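Local coordinates for nudix hydrolase domain-containing protein (Thermotoga maritima, PDB 3E57), which is probably a Nudix hydrolase, though its substrate and biological role are not established, at residues Val81-Arg86 against Asn97-Gly102; Glu130-Leu135 against Ser168-Asp173; Tyr72-Asp77 against Leu159-Gly164; Gly142-Ser147 against Glu193-Ile198; Glu16-Val21 against His106-Asp111. All coordinates share one frame; numbering follows the deposited sequence.

Contact 1 of 5, residues Val81-Arg86 against Asn97-Gly102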
# COMPACT_ATOMS: atom_id res chain seq x y z
N VAL B 81 13.61 -17.33 0.40
CA VAL B 81 13.17 -16.44 -0.66
C VAL B 81 14.38 -15.86 -1.38
O VAL B 81 15.41 -15.59 -0.75
CB VAL B 81 12.28 -15.29 -0.11
CG1 VAL B 81 13.03 -14.44 0.90
CG2 VAL B 81 11.75 -14.43 -1.26
N LEU B 82 14.26 -15.68 -2.69
CA LEU B 82 15.34 -15.17 -3.51
C LEU B 82 15.44 -13.64 -3.43
O LEU B 82 14.48 -12.94 -3.73
CB LEU B 82 15.15 -15.60 -4.96
CG LEU B 82 16.21 -15.14 -5.97
CD1 LEU B 82 17.54 -15.81 -5.71
CD2 LEU B 82 15.72 -15.39 -7.39
N ILE B 83 16.61 -13.16 -3.03
CA ILE B 83 16.95 -11.74 -3.03
C ILE B 83 18.05 -11.56 -4.06
O ILE B 83 18.97 -12.37 -4.12
CB ILE B 83 17.49 -11.33 -1.65
CG1 ILE B 83 16.39 -11.45 -0.59
CG2 ILE B 83 18.03 -9.91 -1.68
CD1 ILE B 83 15.34 -10.39 -0.66
N THR B 84 17.96 -10.52 -4.88
CA THR B 84 19.00 -10.25 -5.86
C THR B 84 19.52 -8.84 -5.68
O THR B 84 18.88 -8.00 -5.04
CB THR B 84 18.48 -10.41 -7.30
OG1 THR B 84 17.36 -9.55 -7.49
CG2 THR B 84 18.06 -11.86 -7.58
N LYS B 85 20.69 -8.59 -6.26
CA LYS B 85 21.37 -7.32 -6.14
C LYS B 85 22.29 -7.17 -7.32
O LYS B 85 23.11 -8.06 -7.58
CB LYS B 85 22.18 -7.31 -4.85
CG LYS B 85 22.89 -6.02 -4.57
CD LYS B 85 23.53 -6.06 -3.19
CE LYS B 85 24.79 -6.90 -3.19
NZ LYS B 85 26.00 -6.09 -2.90
N ARG B 86 22.16 -6.08 -8.06
CA ARG B 86 23.06 -5.80 -9.19
C ARG B 86 24.48 -5.53 -8.71
O ARG B 86 25.42 -6.18 -9.15
CB ARG B 86 22.55 -4.60 -10.00
CG ARG B 86 21.44 -4.94 -11.01
CD ARG B 86 20.24 -4.00 -10.93
NE ARG B 86 20.59 -2.70 -10.35
CZ ARG B 86 19.73 -1.70 -10.15
NH1 ARG B 86 18.45 -1.82 -10.50
NH2 ARG B 86 20.16 -0.57 -9.60
N ASN B 97 23.39 0.02 -4.98
CA ASN B 97 22.66 -1.18 -5.35
C ASN B 97 21.88 -1.70 -4.15
O ASN B 97 22.47 -2.14 -3.16
CB ASN B 97 23.61 -2.23 -5.90
CG ASN B 97 24.27 -1.78 -7.20
OD1 ASN B 97 25.51 -1.77 -7.31
ND2 ASN B 97 23.46 -1.39 -8.18
N LEU B 98 20.56 -1.57 -4.24
CA LEU B 98 19.66 -2.06 -3.22
C LEU B 98 19.47 -3.55 -3.43
O LEU B 98 19.63 -4.05 -4.55
CB LEU B 98 18.30 -1.39 -3.33
CG LEU B 98 18.14 0.10 -3.04
CD1 LEU B 98 17.10 0.68 -4.00
CD2 LEU B 98 17.72 0.35 -1.63
N TYR B 99 19.13 -4.24 -2.36
CA TYR B 99 18.60 -5.59 -2.50
C TYR B 99 17.21 -5.49 -3.13
O TYR B 99 16.45 -4.55 -2.86
CB TYR B 99 18.49 -6.27 -1.14
CG TYR B 99 19.81 -6.50 -0.41
CD1 TYR B 99 20.74 -7.40 -0.89
CD2 TYR B 99 20.07 -5.85 0.78
CE1 TYR B 99 21.94 -7.64 -0.18
CE2 TYR B 99 21.24 -6.07 1.48
CZ TYR B 99 22.18 -6.96 1.00
OH TYR B 99 23.35 -7.16 1.73
N SER B 100 16.88 -6.44 -3.99
CA SER B 100 15.56 -6.45 -4.60
C SER B 100 14.88 -7.81 -4.42
O SER B 100 15.55 -8.84 -4.26
CB SER B 100 15.66 -6.07 -6.07
OG SER B 100 16.36 -7.06 -6.78
N LEU B 101 13.56 -7.78 -4.45
CA LEU B 101 12.71 -8.93 -4.20
C LEU B 101 11.66 -8.88 -5.30
O LEU B 101 10.79 -7.98 -5.31
CB LEU B 101 12.01 -8.82 -2.85
CG LEU B 101 11.05 -9.96 -2.51
CD1 LEU B 101 11.85 -11.24 -2.22
CD2 LEU B 101 10.11 -9.63 -1.36
N GLY B 102 11.74 -9.81 -6.22
CA GLY B 102 10.81 -9.86 -7.32
C GLY B 102 11.50 -9.66 -8.63
O GLY B 102 12.35 -8.78 -8.77
O HOH W 1 14.32 -11.50 -6.43
O HOH W 2 19.79 -4.10 -7.12
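Thr-84 and Ser-100 form a single antiparallel bridge that ties the end of strand 80-85 to the loop running toward strand 103-104. Thr-84 N donates to Ser-100 O at 3.0 Å, and Ser-100 N returns a bond to Thr-84 O at 2.7 Å. Their hydroxyls add a third link, OG1 of Thr-84 donating to OG of Ser-100 at 2.8 Å; short polar side chains suit this partly exposed spot. Beyond the bridge, water replaces direct pairing: one molecule joins Leu-82 O to Gly-102 N, another Arg-86 N to Leu-98 O. Apolar residues fill the inner side, where Ile-83 CG2 lies 3.7 Å from Tyr-99 CB and Ile-83 CD1 3.9 Å from Leu-101 CD1. Toward solvent, the Lys-85 chain crosses obliquely by the Tyr-99 ring, CD 3.8 Å from CE1, its methylenes serving as apolar cover. Strand 80-85 also pairs with strands 66-77 and 176-181, and helix 194-206 reaches Leu-101, within the mixed sheet of the Nudix fold.

Contact 2 of 5, residues Glu130-Leu135 against Ser168-Asp173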
# COMPACT_ATOMS: atom_id res chain seq x y z
N GLU B 130 15.85 -14.23 -16.67
CA GLU B 130 16.66 -13.74 -15.54
C GLU B 130 17.25 -14.87 -14.71
O GLU B 130 18.37 -14.75 -14.22
CB GLU B 130 15.83 -12.85 -14.63
CG GLU B 130 15.07 -11.73 -15.34
CD GLU B 130 15.71 -10.37 -15.18
OE1 GLU B 130 15.15 -9.53 -14.44
OE2 GLU B 130 16.78 -10.13 -15.79
N VAL B 131 16.50 -15.95 -14.53
CA VAL B 131 16.93 -16.99 -13.62
C VAL B 131 16.64 -18.38 -14.14
O VAL B 131 15.69 -18.58 -14.90
CB VAL B 131 16.23 -16.84 -12.25
CG1 VAL B 131 16.63 -15.51 -11.59
CG2 VAL B 131 14.72 -16.93 -12.42
N ASP B 132 17.47 -19.34 -13.72
CA ASP B 132 17.22 -20.75 -13.97
C ASP B 132 16.55 -21.35 -12.73
O ASP B 132 17.18 -21.54 -11.69
CB ASP B 132 18.53 -21.49 -14.29
CG ASP B 132 18.30 -22.92 -14.76
OD1 ASP B 132 17.14 -23.30 -15.07
OD2 ASP B 132 19.29 -23.67 -14.82
N VAL B 133 15.25 -21.61 -12.86
CA VAL B 133 14.44 -22.15 -11.78
C VAL B 133 13.47 -23.18 -12.33
O VAL B 133 13.15 -23.17 -13.52
CB VAL B 133 13.62 -21.03 -11.09
CG1 VAL B 133 14.53 -19.92 -10.63
CG2 VAL B 133 12.57 -20.48 -12.05
N SER B 134 13.02 -24.08 -11.47
CA SER B 134 11.94 -24.99 -11.81
C SER B 134 10.78 -24.79 -10.83
O SER B 134 10.84 -25.23 -9.69
CB SER B 134 12.44 -26.43 -11.78
OG SER B 134 11.38 -27.31 -12.04
N LEU B 135 9.71 -24.14 -11.29
CA LEU B 135 8.65 -23.65 -10.40
C LEU B 135 7.39 -24.51 -10.43
O LEU B 135 6.87 -24.78 -11.52
CB LEU B 135 8.29 -22.20 -10.76
CG LEU B 135 9.41 -21.16 -10.58
CD1 LEU B 135 8.88 -19.77 -10.84
CD2 LEU B 135 10.03 -21.24 -9.20
N SER B 168 20.25 -20.90 -10.46
CA SER B 168 21.15 -19.76 -10.62
C SER B 168 20.50 -18.59 -11.36
O SER B 168 19.40 -18.71 -11.90
CB SER B 168 22.40 -20.18 -11.40
OG SER B 168 22.07 -20.47 -12.76
N VAL B 169 21.21 -17.47 -11.39
CA VAL B 169 20.82 -16.34 -12.24
C VAL B 169 21.41 -16.58 -13.63
O VAL B 169 22.49 -17.16 -13.77
CB VAL B 169 21.27 -14.97 -11.66
CG1 VAL B 169 20.78 -14.82 -10.23
CG2 VAL B 169 22.78 -14.78 -11.73
N LYS B 170 20.69 -16.16 -14.66
CA LYS B 170 21.16 -16.33 -16.04
C LYS B 170 22.41 -15.50 -16.27
O LYS B 170 23.38 -15.99 -16.84
CB LYS B 170 20.07 -15.97 -17.06
CG LYS B 170 19.38 -17.15 -17.80
CD LYS B 170 19.33 -18.46 -17.01
CE LYS B 170 18.11 -19.32 -17.36
NZ LYS B 170 17.53 -19.10 -18.71
N GLU B 171 22.38 -14.25 -15.81
CA GLU B 171 23.52 -13.35 -15.99
C GLU B 171 24.24 -13.07 -14.67
O GLU B 171 23.91 -12.12 -13.96
CB GLU B 171 23.06 -12.07 -16.67
CG GLU B 171 22.74 -12.30 -18.14
CD GLU B 171 21.98 -11.15 -18.78
OE1 GLU B 171 20.97 -10.69 -18.20
OE2 GLU B 171 22.40 -10.73 -19.88
N LYS B 172 25.23 -13.91 -14.38
CA LYS B 172 25.99 -13.82 -13.14
C LYS B 172 26.92 -12.61 -13.09
O LYS B 172 27.44 -12.27 -12.02
CB LYS B 172 26.81 -15.10 -12.92
CG LYS B 172 25.96 -16.35 -12.77
CD LYS B 172 26.80 -17.59 -12.53
CE LYS B 172 25.94 -18.84 -12.50
NZ LYS B 172 25.23 -19.07 -13.80
N ASP B 173 27.13 -11.97 -14.24
CA ASP B 173 27.84 -10.69 -14.31
C ASP B 173 26.86 -9.50 -14.38
O ASP B 173 27.27 -8.38 -14.69
CB ASP B 173 28.80 -10.67 -15.50
CG ASP B 173 29.88 -11.74 -15.40
OD1 ASP B 173 29.91 -12.48 -14.38
OD2 ASP B 173 30.71 -11.85 -16.33
O HOH W 3 20.00 -12.26 -14.89
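Val-131 and Val-169 face each other as a non-hydrogen-bonded antiparallel pair, where strand 131-145 leaves helix 115-130, the helix closing in REVNEE, which matches the core of the Nudix signature. Both valines put their branched side chains on one face of the sheet, where Val-131 packs on Ile-75 and Ile-103, an apolar place that suits it. Next along, Asp-132 and Ser-168 are the hydrogen-bonded pair: Asp-132 N donates to Ser-168 O at 2.7 Å, while the return bond from Ser-168 N to Asp-132 O is weak at 3.4 Å. On the other side of the valines, Glu-130 O takes two donors. Lys-170 N reaches it at 2.8 Å along a nearly straight N-H (173°), from 42° above the carbonyl plane, and a water donates at 3.1 Å. That water in turn accepts from Glu-171 N, which satisfies a backbone donor just past the strand end. Lys-170 then folds back over the other strand, its chain bent at chi2 (29°), and its ammonium is taken by Asn-128 O near the end of the helix. The aspartate is not its partner: Asp-132 OD1 stands 5.6 Å from Lys-170 NZ, although Lys-170 CE lies 3.8 Å from Asp-132 CB.

Contact 3 of 5, residues Tyr72-Asp77 against Leu159-Gly164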
# COMPACT_ATOMS: atom_id res chain seq x y z
N TYR B 72 5.42 -9.79 -11.98
CA TYR B 72 6.43 -9.55 -10.95
C TYR B 72 6.43 -10.76 -10.01
O TYR B 72 5.48 -10.97 -9.25
CB TYR B 72 6.09 -8.28 -10.19
CG TYR B 72 7.22 -7.73 -9.34
CD1 TYR B 72 8.35 -7.16 -9.94
CD2 TYR B 72 7.16 -7.75 -7.96
CE1 TYR B 72 9.38 -6.65 -9.18
CE2 TYR B 72 8.21 -7.23 -7.19
CZ TYR B 72 9.31 -6.68 -7.82
OH TYR B 72 10.35 -6.16 -7.05
N VAL B 73 7.49 -11.56 -10.08
CA VAL B 73 7.50 -12.86 -9.45
C VAL B 73 8.54 -12.91 -8.34
O VAL B 73 9.72 -12.65 -8.57
CB VAL B 73 7.79 -13.98 -10.47
CG1 VAL B 73 7.68 -15.34 -9.80
CG2 VAL B 73 6.83 -13.87 -11.66
N VAL B 74 8.07 -13.25 -7.14
CA VAL B 74 8.93 -13.53 -6.02
C VAL B 74 9.13 -15.04 -5.99
O VAL B 74 8.15 -15.80 -6.08
CB VAL B 74 8.27 -13.07 -4.71
CG1 VAL B 74 9.12 -13.50 -3.51
CG2 VAL B 74 8.07 -11.55 -4.73
N ILE B 75 10.38 -15.47 -5.88
CA ILE B 75 10.72 -16.89 -5.96
C ILE B 75 11.06 -17.39 -4.58
O ILE B 75 11.86 -16.77 -3.88
CB ILE B 75 11.90 -17.10 -6.93
CG1 ILE B 75 11.44 -16.85 -8.37
CG2 ILE B 75 12.48 -18.52 -6.80
CD1 ILE B 75 12.56 -16.77 -9.35
N MET B 76 10.44 -18.51 -4.17
CA MET B 76 10.82 -19.21 -2.95
C MET B 76 11.29 -20.64 -3.25
O MET B 76 10.60 -21.37 -3.96
CB MET B 76 9.65 -19.28 -1.98
CG MET B 76 9.45 -17.99 -1.19
SD MET B 76 8.30 -18.23 0.16
CE MET B 76 9.35 -18.91 1.45
N ASP B 77 12.44 -21.00 -2.69
CA ASP B 77 13.00 -22.35 -2.76
C ASP B 77 12.93 -22.89 -1.34
O ASP B 77 13.67 -22.45 -0.46
CB ASP B 77 14.46 -22.30 -3.26
CG ASP B 77 15.05 -23.69 -3.54
OD1 ASP B 77 14.61 -24.69 -2.95
OD2 ASP B 77 16.00 -23.77 -4.36
N LEU B 159 1.58 -9.34 -8.97
CA LEU B 159 2.46 -10.03 -8.03
C LEU B 159 2.13 -11.51 -7.89
O LEU B 159 1.00 -11.88 -7.57
CB LEU B 159 2.35 -9.38 -6.67
CG LEU B 159 3.18 -9.98 -5.52
CD1 LEU B 159 4.68 -9.97 -5.85
CD2 LEU B 159 2.87 -9.19 -4.24
N PHE B 160 3.15 -12.34 -8.12
CA PHE B 160 3.07 -13.78 -7.94
C PHE B 160 4.12 -14.25 -6.97
O PHE B 160 5.20 -13.67 -6.88
CB PHE B 160 3.34 -14.51 -9.25
CG PHE B 160 2.36 -14.22 -10.32
CD1 PHE B 160 1.31 -15.09 -10.58
CD2 PHE B 160 2.49 -13.08 -11.09
CE1 PHE B 160 0.40 -14.81 -11.56
CE2 PHE B 160 1.58 -12.80 -12.08
CZ PHE B 160 0.54 -13.67 -12.32
N LEU B 161 3.80 -15.35 -6.30
CA LEU B 161 4.75 -16.14 -5.54
C LEU B 161 5.01 -17.42 -6.32
O LEU B 161 4.08 -18.21 -6.57
CB LEU B 161 4.16 -16.47 -4.18
CG LEU B 161 4.97 -17.39 -3.27
CD1 LEU B 161 6.37 -16.83 -3.03
CD2 LEU B 161 4.22 -17.59 -1.97
N GLY B 162 6.25 -17.63 -6.74
CA GLY B 162 6.61 -18.86 -7.46
C GLY B 162 7.42 -19.73 -6.54
O GLY B 162 8.49 -19.33 -6.10
N ARG B 163 6.92 -20.92 -6.21
CA ARG B 163 7.67 -21.83 -5.36
C ARG B 163 8.31 -22.91 -6.24
O ARG B 163 7.67 -23.45 -7.14
CB ARG B 163 6.77 -22.49 -4.31
CG ARG B 163 6.21 -21.55 -3.23
CD ARG B 163 5.55 -22.41 -2.15
NE ARG B 163 4.93 -21.67 -1.04
CZ ARG B 163 3.68 -21.21 -1.03
NH1 ARG B 163 2.88 -21.37 -2.08
NH2 ARG B 163 3.23 -20.57 0.04
N GLY B 164 9.58 -23.21 -5.98
CA GLY B 164 10.27 -24.22 -6.78
C GLY B 164 11.70 -24.50 -6.37
O GLY B 164 12.06 -24.37 -5.20
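Tyr-72 to Met-76 pair with Leu-159 to Arg-163 as parallel strands, in register through five successive bridges in the buried middle of the sheet. Five hydrogen bonds pass to and fro, from Phe-160 N to Tyr-72 O (2.9 Å) at one end to Gly-164 N and Met-76 O (2.9 Å) at the other. Packing is close at the centre. Gly-162 suits its place because a CB there would sit tight against Val-73 CG1, at about 3.4 Å, and Gly-162 N gives a short 2.7 Å bond to Val-74 O. The chi2 of Leu-159 (59°) turns CD1 to within 3.9 Å of both Val-74 CG2 and Tyr-72 CD2. The far end is more polar and partly exposed at Arg-163 and Asp-77: Arg-163 lays its guanidinium over Leu-161 CD2 and has a long, weak ion pair with Glu-139, while Asp-77 OD2 accepts from Phe-166 N. Helix 115-130 covers Val-73 and Phe-160 and helix 194-206 covers Leu-159 and Leu-161, which makes the alpha-beta-alpha sandwich of the Nudix fold.

Contact 4 of 5, residues Gly142-Ser147 against Glu193-Ile198; sequences GLINSS and EGWSKI
Ile-144 sets its CG2 methyl over one face of the Trp-195 indole, 3.6 Å from the centroid of the five-membered ring and 15° off its normal, a CH-pi contact between a strand and the first turn of helix 194-206. A chi1 of -55° sets CG1 beside the backbone N and leaves CG2 anti to that N, the branch that meets the ring. Ser-146, two residues on, also points toward the helix but meets the same indole at its edge: Trp-195 NE1 gives Ser-146 OG a weak hydrogen bond, 3.3 Å long and bent to 131°. A water in the ring plane is the second acceptor of NE1, at 3.2 Å, and it also takes the buried Ser-146 N at 3.0 Å. The indole N-H is thereby shared between hydroxyl and water; serine suits the place by offering a hydroxyl on a short side chain. Ile-198, three residues after Trp-195, closes the contact with its terminal methyl: CD1 lies 4.0 Å from Ile-144 CG2 and 4.1 Å from Ser-146 CB. Tyr-72 of strand 66-77 meets the indole edge-to-face, and strands 36-38 and 155-163 pair with strand 131-145, on which the first turn of helix 194-206 here rests.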
# COMPACT_ATOMS: atom_id res chain seq x y z
N GLY B 142 -1.85 -10.67 -6.21
CA GLY B 142 -2.65 -9.47 -6.45
C GLY B 142 -1.89 -8.43 -7.24
O GLY B 142 -0.93 -8.75 -7.95
N LEU B 143 -2.30 -7.18 -7.07
CA LEU B 143 -1.78 -6.05 -7.84
C LEU B 143 -1.00 -5.05 -7.01
O LEU B 143 -1.38 -4.73 -5.87
CB LEU B 143 -2.94 -5.31 -8.50
CG LEU B 143 -3.77 -6.12 -9.50
CD1 LEU B 143 -4.75 -5.20 -10.22
CD2 LEU B 143 -2.88 -6.81 -10.49
N ILE B 144 0.06 -4.52 -7.60
CA ILE B 144 0.85 -3.45 -6.99
C ILE B 144 0.68 -2.18 -7.79
O ILE B 144 0.99 -2.14 -8.99
CB ILE B 144 2.35 -3.77 -6.96
CG1 ILE B 144 2.62 -5.10 -6.27
CG2 ILE B 144 3.09 -2.59 -6.31
CD1 ILE B 144 4.11 -5.53 -6.33
N ASN B 145 0.23 -1.13 -7.12
CA ASN B 145 0.03 0.16 -7.74
C ASN B 145 0.56 1.21 -6.80
O ASN B 145 -0.04 1.48 -5.77
CB ASN B 145 -1.46 0.40 -8.02
CG ASN B 145 -1.73 1.69 -8.78
OD1 ASN B 145 -1.07 1.98 -9.77
ND2 ASN B 145 -2.70 2.46 -8.32
N SER B 146 1.73 1.75 -7.11
CA SER B 146 2.34 2.77 -6.26
C SER B 146 2.71 3.96 -7.09
O SER B 146 3.03 3.82 -8.27
CB SER B 146 3.58 2.23 -5.57
OG SER B 146 4.50 1.81 -6.54
N SER B 147 2.68 5.13 -6.48
CA SER B 147 2.81 6.36 -7.21
C SER B 147 4.03 7.15 -6.75
O SER B 147 4.13 8.34 -7.06
CB SER B 147 1.55 7.21 -7.03
OG SER B 147 1.40 7.59 -5.67
N GLU B 193 13.30 -0.85 -1.25
CA GLU B 193 12.45 0.26 -1.66
C GLU B 193 11.45 -0.21 -2.71
O GLU B 193 11.52 -1.32 -3.20
CB GLU B 193 13.30 1.42 -2.21
CG GLU B 193 14.23 2.06 -1.20
CD GLU B 193 15.10 3.17 -1.79
OE1 GLU B 193 14.94 3.48 -3.00
OE2 GLU B 193 15.95 3.72 -1.05
N GLY B 194 10.49 0.66 -3.04
CA GLY B 194 9.59 0.41 -4.17
C GLY B 194 8.78 -0.87 -4.04
O GLY B 194 8.26 -1.18 -2.96
N TRP B 195 8.64 -1.57 -5.16
CA TRP B 195 7.86 -2.80 -5.23
C TRP B 195 8.50 -3.90 -4.39
O TRP B 195 7.79 -4.74 -3.86
CB TRP B 195 7.73 -3.28 -6.68
CG TRP B 195 6.81 -2.47 -7.53
CD1 TRP B 195 6.27 -1.26 -7.25
CD2 TRP B 195 6.32 -2.84 -8.82
NE1 TRP B 195 5.47 -0.84 -8.29
CE2 TRP B 195 5.49 -1.80 -9.27
CE3 TRP B 195 6.52 -3.95 -9.65
CZ2 TRP B 195 4.83 -1.84 -10.50
CZ3 TRP B 195 5.87 -3.98 -10.89
CH2 TRP B 195 5.04 -2.93 -11.30
N SER B 196 9.82 -3.89 -4.26
CA SER B 196 10.50 -4.87 -3.40
C SER B 196 10.03 -4.77 -1.95
O SER B 196 9.71 -5.77 -1.31
CB SER B 196 12.02 -4.72 -3.50
OG SER B 196 12.48 -5.15 -4.79
N LYS B 197 9.98 -3.55 -1.43
CA LYS B 197 9.54 -3.31 -0.07
C LYS B 197 8.07 -3.72 0.11
O LYS B 197 7.69 -4.33 1.13
CB LYS B 197 9.72 -1.83 0.27
CG LYS B 197 9.67 -1.51 1.73
CD LYS B 197 9.96 -0.04 1.94
CE LYS B 197 10.12 0.24 3.42
NZ LYS B 197 11.46 -0.21 3.95
N ILE B 198 7.25 -3.38 -0.87
CA ILE B 198 5.82 -3.68 -0.77
C ILE B 198 5.63 -5.18 -0.78
O ILE B 198 4.88 -5.72 0.04
CB ILE B 198 5.03 -3.06 -1.93
CG1 ILE B 198 5.00 -1.53 -1.82
CG2 ILE B 198 3.59 -3.59 -1.93
CD1 ILE B 198 4.60 -0.83 -3.10
O HOH W 4 3.15 0.92 -9.56

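Contact 5 of 5, residues Glu16-Val21 against His106-Asp111; sequences ERILVV and HVREGD
Arg-17 grips Glu-109 side-on with two nitrogens: NE to OE1 of Glu-109 at 3.0 Å and NH2 to OE2 of Glu-109 at 2.9 Å. The side chains lie side by side but reach the salt bridge by different paths. Glu-109 is extended, CG anti to the backbone N (chi1 -167°), whereas Arg-17 is bent at chi2 and chi3; the guanidinium and carboxylate planes stand 52° apart. In the backbone, Glu-109 N donates to Arg-17 O and Leu-19 N to Val-107 O, both at 2.8 Å. These bonds clip strand 17-22 to the loop leading into helix 115-130, which carries the probable Nudix signature; within the loop, Asp-111 OD2 accepts from Arg-108 N and OD1 forms a salt bridge with Arg-125. Ile-18 holds CG1 in the crowded position between backbone N and carbonyl carbon (chi1 51°); its other branch, CG2, touches His-106 CB at 3.6 Å. On the buried side, Leu-19 and Val-107 run alongside, CB to CB 3.7 Å, and a water joins Leu-19 O to Val-107 N.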
# COMPACT_ATOMS: atom_id res chain seq x y z
N GLU B 16 9.84 -3.25 -29.85
CA GLU B 16 9.18 -3.89 -28.68
C GLU B 16 7.85 -3.20 -28.34
O GLU B 16 7.83 -2.17 -27.66
CB GLU B 16 10.13 -3.86 -27.48
CG GLU B 16 9.60 -4.57 -26.22
CD GLU B 16 10.54 -4.46 -25.03
OE1 GLU B 16 11.57 -3.77 -25.14
OE2 GLU B 16 10.23 -5.07 -23.97
N ARG B 17 6.75 -3.76 -28.83
CA ARG B 17 5.41 -3.32 -28.43
C ARG B 17 4.97 -4.13 -27.22
O ARG B 17 5.05 -5.36 -27.24
CB ARG B 17 4.40 -3.49 -29.56
CG ARG B 17 4.66 -2.60 -30.78
CD ARG B 17 3.43 -1.77 -31.14
NE ARG B 17 2.28 -2.61 -31.50
CZ ARG B 17 1.02 -2.19 -31.51
NH1 ARG B 17 0.71 -0.94 -31.20
NH2 ARG B 17 0.05 -3.04 -31.84
N ILE B 18 4.49 -3.45 -26.18
CA ILE B 18 4.25 -4.10 -24.89
C ILE B 18 2.83 -3.90 -24.34
O ILE B 18 2.15 -2.95 -24.71
CB ILE B 18 5.31 -3.70 -23.83
CG1 ILE B 18 5.50 -2.18 -23.73
CG2 ILE B 18 6.64 -4.35 -24.16
CD1 ILE B 18 4.43 -1.46 -22.95
N LEU B 19 2.41 -4.80 -23.45
CA LEU B 19 1.04 -4.81 -22.92
C LEU B 19 0.80 -3.64 -21.97
O LEU B 19 1.57 -3.41 -21.02
CB LEU B 19 0.73 -6.13 -22.20
CG LEU B 19 -0.68 -6.35 -21.63
CD1 LEU B 19 -1.73 -6.36 -22.74
CD2 LEU B 19 -0.74 -7.64 -20.83
N VAL B 20 -0.28 -2.92 -22.23
CA VAL B 20 -0.69 -1.79 -21.41
C VAL B 20 -2.20 -1.81 -21.19
O VAL B 20 -2.92 -2.52 -21.88
CB VAL B 20 -0.28 -0.45 -22.07
CG1 VAL B 20 1.22 -0.35 -22.17
CG2 VAL B 20 -0.93 -0.29 -23.47
N VAL B 21 -2.66 -1.06 -20.20
CA VAL B 21 -4.08 -0.75 -20.04
C VAL B 21 -4.21 0.75 -19.80
O VAL B 21 -3.28 1.39 -19.35
CB VAL B 21 -4.73 -1.50 -18.86
CG1 VAL B 21 -4.74 -2.99 -19.12
CG2 VAL B 21 -4.01 -1.19 -17.54
N HIS B 106 8.29 -6.64 -18.98
CA HIS B 106 7.14 -6.27 -19.79
C HIS B 106 6.57 -7.48 -20.52
O HIS B 106 7.28 -8.46 -20.76
CB HIS B 106 7.53 -5.18 -20.78
CG HIS B 106 7.85 -3.87 -20.13
ND1 HIS B 106 9.08 -3.59 -19.59
CD2 HIS B 106 7.08 -2.78 -19.91
CE1 HIS B 106 9.07 -2.37 -19.08
NE2 HIS B 106 7.87 -1.86 -19.26
N VAL B 107 5.29 -7.42 -20.85
CA VAL B 107 4.69 -8.43 -21.72
C VAL B 107 4.77 -7.89 -23.14
O VAL B 107 4.37 -6.76 -23.40
CB VAL B 107 3.23 -8.73 -21.32
CG1 VAL B 107 2.58 -9.69 -22.30
CG2 VAL B 107 3.18 -9.28 -19.88
N ARG B 108 5.31 -8.70 -24.05
CA ARG B 108 5.53 -8.28 -25.44
C ARG B 108 4.41 -8.78 -26.33
O ARG B 108 3.86 -9.86 -26.11
CB ARG B 108 6.86 -8.82 -25.96
CG ARG B 108 8.08 -8.37 -25.19
CD ARG B 108 9.30 -9.17 -25.61
NE ARG B 108 10.48 -8.88 -24.80
CZ ARG B 108 11.55 -9.67 -24.71
NH1 ARG B 108 11.61 -10.82 -25.38
NH2 ARG B 108 12.57 -9.31 -23.94
N GLU B 109 4.10 -8.00 -27.35
CA GLU B 109 3.05 -8.35 -28.32
C GLU B 109 3.21 -9.74 -28.94
O GLU B 109 2.22 -10.42 -29.23
CB GLU B 109 2.99 -7.30 -29.43
CG GLU B 109 1.75 -7.40 -30.29
CD GLU B 109 1.59 -6.21 -31.21
OE1 GLU B 109 2.61 -5.55 -31.52
OE2 GLU B 109 0.45 -5.94 -31.63
N GLY B 110 4.46 -10.16 -29.14
CA GLY B 110 4.78 -11.46 -29.70
C GLY B 110 4.70 -12.63 -28.73
O GLY B 110 4.94 -13.76 -29.12
N ASP B 111 4.36 -12.36 -27.47
CA ASP B 111 4.22 -13.42 -26.49
C ASP B 111 2.93 -14.21 -26.67
O ASP B 111 2.87 -15.37 -26.27
CB ASP B 111 4.27 -12.86 -25.06
CG ASP B 111 5.65 -12.35 -24.68
OD1 ASP B 111 6.66 -12.92 -25.14
OD2 ASP B 111 5.70 -11.38 -23.89
O HOH W 5 3.94 -5.01 -20.38

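In the fold
All five contacts reach one mixed sheet, and contact 3 lies in its buried middle. Contacts 1 and 2 both touch it, each centred about 13 Å away: Leu-82 N bonds to Ile-75 O, and Val-131 packs on Ile-75. Contact 4 is about 15 Å off, joined through strands 131-145 and 155-163 and through Tyr-72. Contact 5, about 21 Å from contact 3 and without touching it, sits across the chain's centre from contact 1, although their segments adjoin in sequence. Along the chain, contact 5 opens first and closes before contacts 2 and 4 open; contact 3 crosses all three. Contact 5 holds the loop entering helix 115-130, contact 2 its exit; they flank the probable Nudix motif.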